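Local coordinates for protein cerato-platanin 1 (Moniliophthora perniciosa, PDB 3SUJ) that is a secreted cerato-platanin of the cacao pathogen, with a double-psi beta-barrel fold and bound zinc, whose precise molecular function is not established, at residues 5-10 with 95-100. Residues are numbered along the deposited sequence; the frame is centred on the assembly and turned at random. Where two conformers were deposited one is given.
Sequences LSYDEA and QAMDDL
L5 and L100 meet tip to tip in the buried part of this contact, methyl CD2 of L5 lying 3.3 Å from CD2 of L100, tighter than usual for two carbons. In both leucines CG stands anti to the backbone N (chi1 174° in L5), which carries each branch out toward the other segment. V113 of strand 111-118 touches both. M97 comes next, its chain extended from CB to CE and laid against the strand: CE of M97 ends 3.7 Å from the carbonyl O of L5, while its SD sits 3.8 Å from the backbone C of S6. Here helix 94-101 of the double-psi beta-barrel packs on strand 3-7, which runs between strands 90-92 and 111-118; the axes of residues 5-7 and 95-100 approach to 8.4 Å, their N-to-C directions 130° apart. Toward Y7 the packing becomes less tight and more exposed, with CB of Y7 4.0 Å from CB of M97. The two side chains cross at about a right angle, and SD of M97 lies 3.8 Å from CD1 of Y7, an oblique Met-aromatic contact. A105 and E106 of helix 105-108 also touch the tyrosine side chain. Beyond it D8 to A10 are exposed and make no contact with 95-100, though D8 still bonds to A92; its OD1 accepts from A10 N at 2.9 Å in an Asx turn.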
# COMPACT_ATOMS: atom_id res chain seq x y z
N LEU A 5 8.18 3.81 -5.01
CA LEU A 5 7.35 3.85 -3.82
C LEU A 5 7.39 5.27 -3.23
O LEU A 5 8.46 5.77 -2.89
CB LEU A 5 7.81 2.83 -2.78
CG LEU A 5 7.05 2.95 -1.46
CD1 LEU A 5 5.62 2.58 -1.55
CD2 LEU A 5 7.71 2.14 -0.40
N SER A 6 6.20 5.81 -3.03
CA SER A 6 6.00 7.14 -2.39
C SER A 6 5.13 6.94 -1.21
O SER A 6 4.70 5.79 -0.93
CB SER A 6 5.32 8.07 -3.36
OG SER A 6 6.23 8.22 -4.49
N TYR A 7 4.81 8.00 -0.47
CA TYR A 7 3.89 7.85 0.66
C TYR A 7 2.82 8.93 0.61
O TYR A 7 3.00 9.98 -0.05
CB TYR A 7 4.58 7.83 1.98
CG TYR A 7 5.07 9.11 2.52
CD1 TYR A 7 6.32 9.56 2.19
CD2 TYR A 7 4.28 9.85 3.40
CE1 TYR A 7 6.78 10.77 2.67
CE2 TYR A 7 4.71 11.04 3.93
CZ TYR A 7 5.95 11.50 3.58
OH TYR A 7 6.51 12.71 4.10
N ASP A 8 1.75 8.70 1.34
CA ASP A 8 0.71 9.74 1.49
C ASP A 8 0.10 9.48 2.83
O ASP A 8 -0.40 8.40 3.10
CB ASP A 8 -0.36 9.64 0.41
CG ASP A 8 -1.20 10.88 0.33
OD1 ASP A 8 -1.82 11.24 1.32
OD2 ASP A 8 -1.12 11.60 -0.74
N GLU A 9 0.11 10.50 3.71
CA GLU A 9 -0.47 10.40 5.07
C GLU A 9 -1.93 10.22 5.10
O GLU A 9 -2.44 9.84 6.15
CB GLU A 9 -0.02 11.60 5.92
CG GLU A 9 1.45 11.54 6.16
CD GLU A 9 1.96 12.55 7.21
OE1 GLU A 9 1.83 12.24 8.36
OE2 GLU A 9 2.60 13.53 6.84
N ALA A 10 -2.62 10.36 3.99
CA ALA A 10 -4.01 9.97 3.97
C ALA A 10 -4.18 8.53 4.41
O ALA A 10 -5.15 8.17 5.02
CB ALA A 10 -4.65 10.19 2.63
N GLN A 95 3.64 5.58 7.74
CA GLN A 95 4.15 4.56 8.69
C GLN A 95 4.79 3.39 7.90
O GLN A 95 5.84 2.89 8.31
CB GLN A 95 3.05 4.07 9.56
CG GLN A 95 2.69 5.01 10.72
CD GLN A 95 1.43 4.65 11.33
OE1 GLN A 95 1.44 3.85 12.34
NE2 GLN A 95 0.32 5.12 10.77
N ALA A 96 4.16 2.92 6.84
CA ALA A 96 4.72 1.82 6.09
C ALA A 96 6.05 2.19 5.46
O ALA A 96 7.01 1.42 5.51
CB ALA A 96 3.73 1.43 5.08
N MET A 97 6.14 3.41 4.87
CA MET A 97 7.37 3.79 4.23
C MET A 97 8.47 4.06 5.27
O MET A 97 9.63 3.77 4.98
CB MET A 97 7.15 4.98 3.27
CG MET A 97 8.44 5.25 2.46
SD MET A 97 8.07 6.39 1.11
CE MET A 97 9.68 6.74 0.48
N ASP A 98 8.11 4.61 6.42
CA ASP A 98 9.08 4.76 7.50
C ASP A 98 9.56 3.37 7.95
O ASP A 98 10.79 3.22 8.20
CB ASP A 98 8.45 5.51 8.66
CG ASP A 98 8.62 7.03 8.54
OD1 ASP A 98 9.53 7.49 7.89
OD2 ASP A 98 7.81 7.74 9.19
N ASP A 99 8.68 2.39 8.04
CA ASP A 99 9.04 0.99 8.44
C ASP A 99 10.09 0.49 7.43
O ASP A 99 11.13 -0.06 7.77
CB ASP A 99 7.79 0.11 8.48
CG ASP A 99 6.97 0.31 9.74
OD1 ASP A 99 7.35 1.13 10.58
OD2 ASP A 99 5.92 -0.35 9.86
N LEU A 100 9.82 0.69 6.14
CA LEU A 100 10.63 0.16 5.10
C LEU A 100 11.99 0.76 5.09
O LEU A 100 12.98 0.08 4.71
CB LEU A 100 9.90 0.41 3.76
CG LEU A 100 10.57 -0.16 2.55
CD1 LEU A 100 10.70 -1.73 2.67
CD2 LEU A 100 9.75 0.28 1.36